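Local coordinates for protein peroxisomal acyl-CoA oxidase 1A (Solanum lycopersicum, PDB 2FON) that probably uses bound FAD to oxidise acyl-CoA esters in the peroxisomal beta-oxidation of fatty acids, at residues R109-E114 with D630-S635; R364-W369 with V551-E556; A406-I411 with A434-A439. All coordinates share one frame; numbering follows the deposited sequence.

Interaction 1. Residues R109-E114 with D630-S635; sequences RRYVDE and DHYLGS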
loop_
_atom_site.group_PDB
_atom_site.type_symbol
_atom_site.label_atom_id
_atom_site.label_comp_id
_atom_site.label_asym_id
_atom_site.label_seq_id
_atom_site.Cartn_x
_atom_site.Cartn_y
_atom_site.Cartn_z
ATOM N N ARG B 109 14.963 19.247 13.376
ATOM C CA ARG B 109 13.586 18.763 13.344
ATOM C C ARG B 109 13.454 17.479 12.540
ATOM O O ARG B 109 12.687 16.597 12.933
ATOM C CB ARG B 109 12.600 19.841 12.937
ATOM C CG ARG B 109 12.250 20.785 14.091
ATOM C CD ARG B 109 11.396 21.951 13.654
ATOM N NE ARG B 109 12.192 23.161 13.434
ATOM C CZ ARG B 109 12.429 23.691 12.232
ATOM N NH1 ARG B 109 11.933 23.080 11.153
ATOM N NH2 ARG B 109 13.165 24.805 12.117
ATOM N N ARG B 110 14.243 17.312 11.476
ATOM C CA ARG B 110 14.106 16.079 10.692
ATOM C C ARG B 110 14.282 14.891 11.625
ATOM O O ARG B 110 13.480 13.994 11.670
ATOM C CB ARG B 110 15.105 16.031 9.532
ATOM C CG ARG B 110 14.927 14.843 8.613
ATOM C CD ARG B 110 16.080 14.676 7.541
ATOM N NE ARG B 110 16.241 15.765 6.547
ATOM C CZ ARG B 110 15.240 16.421 5.943
ATOM N NH1 ARG B 110 13.938 16.102 6.165
ATOM N NH2 ARG B 110 15.537 17.406 5.093
ATOM N N TYR B 111 15.330 14.913 12.409
ATOM C CA TYR B 111 15.698 13.770 13.198
ATOM C C TYR B 111 14.840 13.492 14.459
ATOM O O TYR B 111 14.775 12.370 14.941
ATOM C CB TYR B 111 17.197 13.856 13.453
ATOM C CG TYR B 111 17.890 13.580 12.157
ATOM C CD1 TYR B 111 18.512 14.585 11.421
ATOM C CD2 TYR B 111 17.858 12.319 11.620
ATOM C CE1 TYR B 111 19.115 14.299 10.175
ATOM C CE2 TYR B 111 18.440 12.040 10.410
ATOM C CZ TYR B 111 19.070 13.020 9.693
ATOM O OH TYR B 111 19.632 12.644 8.493
ATOM N N VAL B 112 14.193 14.530 14.977
ATOM C CA VAL B 112 13.128 14.370 15.943
ATOM C C VAL B 112 12.022 13.447 15.350
ATOM O O VAL B 112 11.370 12.705 16.072
ATOM C CB VAL B 112 12.564 15.759 16.362
ATOM C CG1 VAL B 112 11.270 15.612 17.172
ATOM C CG2 VAL B 112 13.527 16.462 17.180
ATOM N N ASP B 113 11.810 13.548 14.040
ATOM C CA ASP B 113 11.045 12.587 13.255
ATOM C C ASP B 113 9.601 12.435 13.661
ATOM O O ASP B 113 9.134 11.340 13.820
ATOM C CB ASP B 113 11.746 11.225 13.284
ATOM C CG ASP B 113 11.143 10.205 12.299
ATOM O OD1 ASP B 113 10.778 10.555 11.146
ATOM O OD2 ASP B 113 11.088 9.016 12.674
ATOM N N GLU B 114 8.872 13.527 13.802
ATOM C CA GLU B 114 7.484 13.465 14.209
ATOM C C GLU B 114 6.696 14.563 13.506
ATOM O O GLU B 114 7.005 15.743 13.690
ATOM C CB GLU B 114 7.477 13.727 15.715
ATOM C CG GLU B 114 6.142 14.063 16.341
ATOM C CD GLU B 114 6.130 13.718 17.838
ATOM O OE1 GLU B 114 7.256 13.484 18.392
ATOM O OE2 GLU B 114 5.002 13.690 18.448
ATOM N N ASP B 630 19.640 3.897 15.044
ATOM C CA ASP B 630 18.515 3.115 15.496
ATOM C C ASP B 630 17.352 4.010 15.992
ATOM O O ASP B 630 16.196 3.703 15.753
ATOM C CB ASP B 630 18.990 2.141 16.574
ATOM C CG ASP B 630 19.688 0.922 15.978
ATOM O OD1 ASP B 630 19.850 0.840 14.730
ATOM O OD2 ASP B 630 20.109 0.028 16.744
ATOM N N HIS B 631 17.655 5.108 16.665
ATOM C CA HIS B 631 16.640 5.971 17.111
ATOM C C HIS B 631 15.822 6.443 15.880
ATOM O O HIS B 631 14.584 6.473 15.899
ATOM C CB HIS B 631 17.261 7.141 17.831
ATOM C CG HIS B 631 16.280 8.192 18.208
ATOM N ND1 HIS B 631 15.865 9.173 17.328
ATOM C CD2 HIS B 631 15.624 8.423 19.370
ATOM C CE1 HIS B 631 14.990 9.960 17.937
ATOM N NE2 HIS B 631 14.821 9.524 19.172
ATOM N N TYR B 632 16.512 6.768 14.794
ATOM C CA TYR B 632 15.851 7.399 13.700
ATOM C C TYR B 632 15.109 6.369 12.958
ATOM O O TYR B 632 13.967 6.589 12.553
ATOM C CB TYR B 632 16.820 8.097 12.798
ATOM C CG TYR B 632 16.154 8.834 11.664
ATOM C CD1 TYR B 632 15.101 9.740 11.884
ATOM C CD2 TYR B 632 16.547 8.603 10.356
ATOM C CE1 TYR B 632 14.512 10.381 10.860
ATOM C CE2 TYR B 632 15.931 9.239 9.325
ATOM C CZ TYR B 632 14.923 10.098 9.576
ATOM O OH TYR B 632 14.388 10.723 8.498
ATOM N N LEU B 633 15.717 5.215 12.797
ATOM C CA LEU B 633 15.068 4.127 12.102
ATOM C C LEU B 633 13.849 3.471 12.815
ATOM O O LEU B 633 12.914 3.040 12.117
ATOM C CB LEU B 633 16.116 3.110 11.741
ATOM C CG LEU B 633 16.090 2.596 10.302
ATOM C CD1 LEU B 633 15.797 3.672 9.208
ATOM C CD2 LEU B 633 17.442 2.001 10.112
ATOM N N GLY B 634 13.867 3.420 14.172
ATOM C CA GLY B 634 12.866 2.769 15.073
ATOM C C GLY B 634 12.254 1.465 14.551
ATOM O O GLY B 634 11.023 1.340 14.443
ATOM N N SER B 635 13.118 0.538 14.137
ATOM C CA SER B 635 12.740 -0.734 13.568
ATOM C C SER B 635 13.462 -1.829 14.348
ATOM O O SER B 635 14.707 -1.904 14.395
ATOM C CB SER B 635 13.254 -0.841 12.112
ATOM O OG SER B 635 12.813 -2.046 11.422
#
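Tyr111 drives the edge of its ring into the face of Tyr632, a T-shaped stack with ring centroids 4.8 Å apart and planes tilted by 63°. The edge that enters is the CD2–CE2 side: CD2 of Tyr111 comes to 3.8 Å from CD1 of Tyr632 and sits above the middle of that ring, while CE2 lies 3.9 Å from CE2 of Tyr632. This ring pair is the central meeting of helix 102-112 with the short helix 630-633. Both phenol rings reach the meeting point by the swing of their side chains, since neither CB is aimed squarely at its neighbour; in Tyr632, CG lies opposite the backbone N (chi1 -177°), which carries the ring across to the end of helix 102-112.

Asp113 supplies a second, polar surface. As the first residue past that helix it takes positive phi, and its CB points toward 630-635. Its side chain crosses Tyr632 at about a right angle, with CG of Asp113 3.7 Å from CE1 of Tyr632 and the carboxylate plane inclined to the ring. The backbone adds to the same patch, O of Arg110 lying 3.8 Å from CE1 of Tyr632. One residue before Tyr632, the imidazole of His631 turns its edge to the carbonyl of Tyr111, CE1 to O 3.9 Å.

The carboxylate of Asp113 is held by salt bridges to Arg317 and Lys69, and Arg317 also makes a cation-pi contact with Tyr632, while NE2 of His631 is hydrogen-bonded to O of Phe67. Helix 48-62 packs against Tyr111 through Thr54, Ser58 and Val61 and against His631 through Ala62; helix 297-328 meets Tyr632 through Leu313, and Leu633 through Arg317 and Cys320.

Interaction 2. Residues R364-W369 with V551-E556; sequences RFVGEW and VSKYIE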
loop_
_atom_site.group_PDB
_atom_site.type_symbol
_atom_site.label_atom_id
_atom_site.label_comp_id
_atom_site.label_asym_id
_atom_site.label_seq_id
_atom_site.Cartn_x
_atom_site.Cartn_y
_atom_site.Cartn_z
ATOM N N ARG B 364 18.027 9.865 -5.020
ATOM C CA ARG B 364 19.020 10.755 -4.390
ATOM C C ARG B 364 19.702 11.711 -5.353
ATOM O O ARG B 364 19.950 12.865 -5.006
ATOM C CB ARG B 364 20.106 10.035 -3.614
ATOM C CG ARG B 364 20.743 10.986 -2.650
ATOM C CD ARG B 364 19.785 11.459 -1.656
ATOM N NE ARG B 364 20.448 12.129 -0.552
ATOM C CZ ARG B 364 20.010 12.128 0.710
ATOM N NH1 ARG B 364 18.919 11.450 1.035
ATOM N NH2 ARG B 364 20.689 12.766 1.668
ATOM N N PHE B 365 19.985 11.221 -6.561
ATOM C CA PHE B 365 20.788 11.950 -7.521
ATOM C C PHE B 365 19.953 12.862 -8.350
ATOM O O PHE B 365 20.358 13.987 -8.640
ATOM C CB PHE B 365 21.599 10.983 -8.360
ATOM C CG PHE B 365 22.596 10.165 -7.535
ATOM C CD1 PHE B 365 22.931 8.846 -7.906
ATOM C CD2 PHE B 365 23.175 10.711 -6.396
ATOM C CE1 PHE B 365 23.825 8.119 -7.183
ATOM C CE2 PHE B 365 24.088 9.990 -5.662
ATOM C CZ PHE B 365 24.435 8.692 -6.055
ATOM N N VAL B 366 18.754 12.430 -8.674
ATOM C CA VAL B 366 17.843 13.363 -9.308
ATOM C C VAL B 366 17.533 14.447 -8.292
ATOM O O VAL B 366 17.438 15.611 -8.633
ATOM C CB VAL B 366 16.618 12.675 -9.982
ATOM C CG1 VAL B 366 15.497 12.409 -9.020
ATOM C CG2 VAL B 366 16.126 13.530 -11.107
ATOM N N GLY B 367 17.506 14.103 -7.023
ATOM C CA GLY B 367 17.506 15.155 -6.008
ATOM C C GLY B 367 18.610 16.213 -6.096
ATOM O O GLY B 367 18.329 17.414 -5.950
ATOM N N GLU B 368 19.868 15.809 -6.320
ATOM C CA GLU B 368 20.950 16.799 -6.380
ATOM C C GLU B 368 20.818 17.582 -7.636
ATOM O O GLU B 368 21.230 18.739 -7.694
ATOM C CB GLU B 368 22.331 16.163 -6.429
ATOM C CG GLU B 368 22.787 15.425 -5.179
ATOM C CD GLU B 368 24.123 14.684 -5.400
ATOM O OE1 GLU B 368 24.862 14.989 -6.380
ATOM O OE2 GLU B 368 24.417 13.772 -4.597
ATOM N N TRP B 369 20.302 16.948 -8.681
ATOM C CA TRP B 369 20.281 17.639 -9.946
ATOM C C TRP B 369 19.236 18.741 -9.882
ATOM O O TRP B 369 19.363 19.763 -10.566
ATOM C CB TRP B 369 20.098 16.696 -11.143
ATOM C CG TRP B 369 19.861 17.460 -12.381
ATOM C CD1 TRP B 369 20.785 18.064 -13.133
ATOM C CD2 TRP B 369 18.588 17.779 -12.953
ATOM N NE1 TRP B 369 20.178 18.757 -14.157
ATOM C CE2 TRP B 369 18.831 18.590 -14.073
ATOM C CE3 TRP B 369 17.271 17.443 -12.629
ATOM C CZ2 TRP B 369 17.822 19.075 -14.884
ATOM C CZ3 TRP B 369 16.241 17.926 -13.440
ATOM C CH2 TRP B 369 16.530 18.755 -14.557
ATOM N N VAL B 551 16.853 8.318 -15.287
ATOM C CA VAL B 551 17.985 7.572 -15.818
ATOM C C VAL B 551 19.062 8.496 -16.357
ATOM O O VAL B 551 20.241 8.329 -16.053
ATOM C CB VAL B 551 17.547 6.634 -16.882
ATOM C CG1 VAL B 551 18.734 6.048 -17.528
ATOM C CG2 VAL B 551 16.658 5.527 -16.279
ATOM N N SER B 552 18.692 9.497 -17.134
ATOM C CA SER B 552 19.719 10.311 -17.762
ATOM C C SER B 552 20.523 11.157 -16.765
ATOM O O SER B 552 21.635 11.609 -17.092
ATOM C CB SER B 552 19.123 11.203 -18.828
ATOM O OG SER B 552 18.608 12.336 -18.196
ATOM N N LYS B 553 19.963 11.377 -15.572
ATOM C CA LYS B 553 20.655 12.186 -14.564
ATOM C C LYS B 553 21.582 11.307 -13.737
ATOM O O LYS B 553 22.620 11.726 -13.227
ATOM C CB LYS B 553 19.656 12.920 -13.670
ATOM C CG LYS B 553 18.816 13.913 -14.437
ATOM C CD LYS B 553 19.671 15.013 -14.980
ATOM C CE LYS B 553 19.010 15.816 -16.085
ATOM N NZ LYS B 553 20.121 16.598 -16.859
ATOM N N TYR B 554 21.184 10.056 -13.615
ATOM C CA TYR B 554 22.003 9.067 -12.978
ATOM C C TYR B 554 23.272 8.882 -13.842
ATOM O O TYR B 554 24.407 8.781 -13.319
ATOM C CB TYR B 554 21.191 7.765 -12.800
ATOM C CG TYR B 554 21.728 6.882 -11.698
ATOM C CD1 TYR B 554 20.894 6.264 -10.777
ATOM C CD2 TYR B 554 23.105 6.676 -11.575
ATOM C CE1 TYR B 554 21.434 5.441 -9.763
ATOM C CE2 TYR B 554 23.635 5.878 -10.590
ATOM C CZ TYR B 554 22.818 5.273 -9.689
ATOM O OH TYR B 554 23.459 4.514 -8.756
ATOM N N ILE B 555 23.083 8.853 -15.163
ATOM C CA ILE B 555 24.215 8.657 -16.036
ATOM C C ILE B 555 25.097 9.888 -15.948
ATOM O O ILE B 555 26.329 9.765 -15.972
ATOM C CB ILE B 555 23.801 8.328 -17.519
ATOM C CG1 ILE B 555 23.009 6.998 -17.602
ATOM C CG2 ILE B 555 25.027 8.328 -18.447
ATOM C CD1 ILE B 555 22.418 6.706 -18.986
ATOM N N GLU B 556 24.484 11.062 -15.820
ATOM C CA GLU B 556 25.241 12.305 -15.806
ATOM C C GLU B 556 26.126 12.386 -14.571
ATOM O O GLU B 556 27.280 12.851 -14.618
ATOM C CB GLU B 556 24.303 13.489 -15.851
ATOM C CG GLU B 556 24.041 14.018 -17.242
ATOM C CD GLU B 556 23.307 15.375 -17.241
ATOM O OE1 GLU B 556 23.240 16.079 -16.182
ATOM O OE2 GLU B 556 22.783 15.734 -18.324
#
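Lys553 lays its aliphatic chain over the indole of Trp369, and the path of that chain illustrates how one residue can serve two chemistries. From a CB directed at helix 347-380, CG passes 4.3 Å from CG2 of Val366 and lies 4.1 Å from CD2 of Trp369, where the two rings of the indole are fused. The bend at the next torsion (chi2 -65°) then brings CD above the five-membered ring, almost on its normal and 3.5 Å from the centroid, a CH-pi contact. CE follows over the middle of the bicycle, 3.4 Å from CE2 of Trp369. At the tip, NZ remains over the same face, 3.9 Å from the five-ring centroid and 31° off the normal, in a cation-pi interaction. The ammonium is also in a salt bridge with Glu556, one turn on, through weak bonds of 3.2 Å from NZ to OE1 and to OE2.

Earlier in helix 347-380, Phe365 presents its CD1–CE1 edge to the face of Tyr554, a T-shaped pair with planes at 90°. The axes of segments 364-369 and 551-556 cross at nearly a right angle, 8.9 Å apart at closest approach. Trp369 also meets the ring of Trp372, and OH of Tyr554 makes a weak hydrogen bond to O of Leu571.

With an alanine at Trp369 the indole face is gone, and the chain of Lys553 would probably rest mainly on its salt bridge to Glu556. The contact thus pairs an aromatic T-shaped stack with a lysine whose ammonium probably gains from both the indole face and the carboxylate.

Interaction 3. Residues A406-I411 with A434-A439; sequences ATADGI and AVYVPA. With FAD (flavin-adenine dinucleotide), chain E.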
loop_
_atom_site.group_PDB
_atom_site.type_symbol
_atom_site.label_atom_id
_atom_site.label_comp_id
_atom_site.label_asym_id
_atom_site.label_seq_id
_atom_site.Cartn_x
_atom_site.Cartn_y
_atom_site.Cartn_z
ATOM N N ALA B 406 6.743 5.896 -6.626
ATOM C CA ALA B 406 7.626 4.815 -6.592
ATOM C C ALA B 406 7.848 4.549 -5.108
ATOM O O ALA B 406 7.792 3.356 -4.644
ATOM C CB ALA B 406 8.876 5.169 -7.243
ATOM N N THR B 407 8.019 5.647 -4.354
ATOM C CA THR B 407 8.374 5.541 -2.954
ATOM C C THR B 407 7.204 4.962 -2.147
ATOM O O THR B 407 7.358 3.938 -1.462
ATOM C CB THR B 407 9.000 6.886 -2.404
ATOM O OG1 THR B 407 10.238 7.156 -3.090
ATOM C CG2 THR B 407 9.229 6.865 -0.866
ATOM N N ALA B 408 6.023 5.542 -2.249
ATOM C CA ALA B 408 4.860 4.910 -1.575
ATOM C C ALA B 408 4.714 3.425 -1.917
ATOM O O ALA B 408 4.586 2.596 -1.063
ATOM C CB ALA B 408 3.558 5.658 -1.868
ATOM N N ASP B 409 4.791 3.075 -3.173
ATOM C CA ASP B 409 4.748 1.683 -3.521
ATOM C C ASP B 409 5.903 0.879 -2.968
ATOM O O ASP B 409 5.700 -0.246 -2.595
ATOM C CB ASP B 409 4.816 1.565 -5.006
ATOM C CG ASP B 409 3.499 1.807 -5.694
ATOM O OD1 ASP B 409 2.437 2.137 -5.074
ATOM O OD2 ASP B 409 3.576 1.668 -6.938
ATOM N N GLY B 410 7.106 1.454 -2.960
ATOM C CA GLY B 410 8.283 0.807 -2.419
ATOM C C GLY B 410 8.315 0.499 -0.924
ATOM O O GLY B 410 8.961 -0.493 -0.466
ATOM N N ILE B 411 7.656 1.340 -0.135
ATOM C CA ILE B 411 7.655 1.125 1.301
ATOM C C ILE B 411 6.658 -0.039 1.581
ATOM O O ILE B 411 7.002 -0.950 2.332
ATOM C CB ILE B 411 7.298 2.429 2.074
ATOM C CG1 ILE B 411 8.327 3.506 1.833
ATOM C CG2 ILE B 411 7.113 2.203 3.579
ATOM C CD1 ILE B 411 7.771 4.865 2.182
ATOM N N ALA B 434 2.278 4.961 6.534
ATOM C CA ALA B 434 1.251 5.899 6.914
ATOM C C ALA B 434 1.708 7.352 6.844
ATOM O O ALA B 434 1.011 8.196 6.210
ATOM C CB ALA B 434 0.693 5.579 8.283
ATOM N N VAL B 435 2.830 7.658 7.499
ATOM C CA VAL B 435 3.403 9.013 7.391
ATOM C C VAL B 435 3.776 9.382 5.941
ATOM O O VAL B 435 3.694 10.523 5.577
ATOM C CB VAL B 435 4.761 9.215 8.162
ATOM C CG1 VAL B 435 5.277 10.626 7.908
ATOM C CG2 VAL B 435 4.614 9.022 9.613
ATOM N N TYR B 436 4.227 8.446 5.135
ATOM C CA TYR B 436 4.753 8.858 3.857
ATOM C C TYR B 436 3.694 9.202 2.849
ATOM O O TYR B 436 3.825 10.151 2.059
ATOM C CB TYR B 436 5.647 7.792 3.202
ATOM C CG TYR B 436 6.274 8.415 2.004
ATOM C CD1 TYR B 436 7.213 9.434 2.168
ATOM C CD2 TYR B 436 5.841 8.089 0.686
ATOM C CE1 TYR B 436 7.752 10.064 1.085
ATOM C CE2 TYR B 436 6.390 8.721 -0.413
ATOM C CZ TYR B 436 7.344 9.707 -0.201
ATOM O OH TYR B 436 7.933 10.360 -1.255
ATOM N N VAL B 437 2.659 8.381 2.852
ATOM C CA VAL B 437 1.722 8.344 1.759
ATOM C C VAL B 437 1.029 9.678 1.346
ATOM O O VAL B 437 0.866 9.915 0.144
ATOM C CB VAL B 437 0.791 7.151 1.891
ATOM C CG1 VAL B 437 -0.403 7.506 2.742
ATOM C CG2 VAL B 437 0.451 6.611 0.444
ATOM N N PRO B 438 0.748 10.586 2.327
ATOM C CA PRO B 438 0.158 11.865 1.873
ATOM C C PRO B 438 0.994 12.590 0.788
ATOM O O PRO B 438 0.439 13.303 -0.040
ATOM C CB PRO B 438 0.020 12.715 3.178
ATOM C CG PRO B 438 0.351 11.837 4.281
ATOM C CD PRO B 438 1.009 10.588 3.798
ATOM N N ALA B 439 2.300 12.381 0.774
ATOM C CA ALA B 439 3.169 12.811 -0.366
ATOM C C ALA B 439 2.521 12.653 -1.742
ATOM O O ALA B 439 2.714 13.504 -2.614
ATOM C CB ALA B 439 4.545 12.085 -0.350
HETATM P PA FAD E . -8.652 15.712 -5.761
HETATM O O1A FAD E . -8.079 16.720 -6.678
HETATM O O2A FAD E . -10.044 16.043 -5.298
HETATM O O5B FAD E . -8.536 14.327 -6.491
HETATM C C5B FAD E . -9.503 13.344 -6.231
HETATM C C4B FAD E . -9.336 12.243 -7.292
HETATM O O4B FAD E . -9.731 12.769 -8.528
HETATM C C3B FAD E . -7.872 11.843 -7.466
HETATM O O3B FAD E . -7.902 10.522 -7.846
HETATM C C2B FAD E . -7.376 12.703 -8.590
HETATM O O2B FAD E . -6.394 12.138 -9.391
HETATM C C1B FAD E . -8.645 12.777 -9.416
HETATM N N9A FAD E . -8.671 14.001 -10.186
HETATM C C8A FAD E . -8.827 15.267 -9.716
HETATM N N7A FAD E . -8.733 16.099 -10.761
HETATM C C5A FAD E . -8.535 15.374 -11.882
HETATM C C6A FAD E . -8.425 15.713 -13.232
HETATM N N6A FAD E . -8.484 17.002 -13.625
HETATM N N1A FAD E . -8.246 14.706 -14.156
HETATM C C2A FAD E . -8.151 13.403 -13.758
HETATM N N3A FAD E . -8.286 13.079 -12.427
HETATM C C4A FAD E . -8.479 14.046 -11.516
HETATM N N1 FAD E . -3.529 21.661 2.307
HETATM C C2 FAD E . -3.141 22.923 2.734
HETATM O O2 FAD E . -3.590 23.900 2.141
HETATM N N3 FAD E . -2.250 23.084 3.795
HETATM C C4 FAD E . -1.758 21.961 4.434
HETATM O O4 FAD E . -1.002 22.088 5.387
HETATM C C4X FAD E . -2.146 20.677 4.022
HETATM N N5 FAD E . -1.689 19.530 4.671
HETATM C C5X FAD E . -2.110 18.295 4.230
HETATM C C6 FAD E . -1.669 17.184 4.895
HETATM C C7 FAD E . -2.127 15.957 4.503
HETATM C C7M FAD E . -1.567 14.827 5.285
HETATM C C8 FAD E . -3.021 15.814 3.428
HETATM C C8M FAD E . -3.519 14.478 2.928
HETATM C C9 FAD E . -3.453 16.932 2.750
HETATM C C9A FAD E . -2.998 18.180 3.160
HETATM N N10 FAD E . -3.435 19.334 2.533
HETATM C C10 FAD E . -3.036 20.553 2.960
HETATM C "C1'" FAD E . -4.365 19.307 1.352
HETATM C "C2'" FAD E . -3.454 18.733 0.259
HETATM O "O2'" FAD E . -2.381 19.584 0.057
HETATM C "C3'" FAD E . -4.024 18.551 -1.134
HETATM O "O3'" FAD E . -4.309 19.778 -1.762
HETATM C "C4'" FAD E . -5.196 17.620 -1.185
HETATM O "O4'" FAD E . -4.783 16.323 -0.720
HETATM C "C5'" FAD E . -5.570 17.619 -2.637
HETATM O "O5'" FAD E . -6.288 16.414 -2.684
HETATM P P FAD E . -7.791 16.319 -3.151
HETATM O O1P FAD E . -8.590 15.645 -2.095
HETATM O O2P FAD E . -8.356 17.621 -3.668
HETATM O O3P FAD E . -7.632 15.476 -4.516
#
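Thr407 and Tyr436 form the tight part of this contact: CG2 of Thr407 stands over one face of the tyrosine ring, 3.7 Å from its centroid and toward the CE2–CZ side, in a CH-pi interaction. CG2 gets there because it lies opposite the threonine's backbone N, and this places OG1 (chi1 -64°) where it is hydrogen-bonded to O of Thr403, one turn earlier. On the opposite face of the phenol lies CB of Ala439, so the ring is gripped between a helix and the turn that follows its own residue. Ile411 adds CD1, 3.8 Å from CB of Tyr436.

Both segments belong to the C-alpha1 helical domain of the acyl-CoA oxidase fold, where residues 437-439, a 3-10 segment, lead on to the FAD-binding Thr441. That segment brings Pro438 to the cofactor, its CB 3.4 Å from the flavin methyl carbon C7M.

Packing is sparser at Ala408, whose CB meets CG2 of Val437 at 4.0 Å and CD2 of Tyr436 at 4.2 Å, although the whole contact is buried and this looser side is no solvent side. Here Val437 and Pro438 also meet the second subunit: Arg415 of that subunit packs on Val437, and its Tyr423 on Pro438.

Overall arrangement
Along the chain the three contacts are nested: interaction 3 falls within the loop closed by interaction 2, itself within the loop closed by interaction 1. None touches another. The centres of interactions 1 and 3 are about 17 Å apart. Those of interactions 2 and 3 are about 21 Å apart, and those of interactions 1 and 2 about 26 Å. Helices 347-380 and 389-417, each carrying one side of interactions 2 and 3, are consecutive, while helix 297-328 packs against both interaction 1 and interaction 3. Interactions 1 and 2 thus join the C-terminal 498-675 region to the N-terminal and C-alpha1 regions, with interaction 3, inside C-alpha1, placed at the flavin and the second subunit.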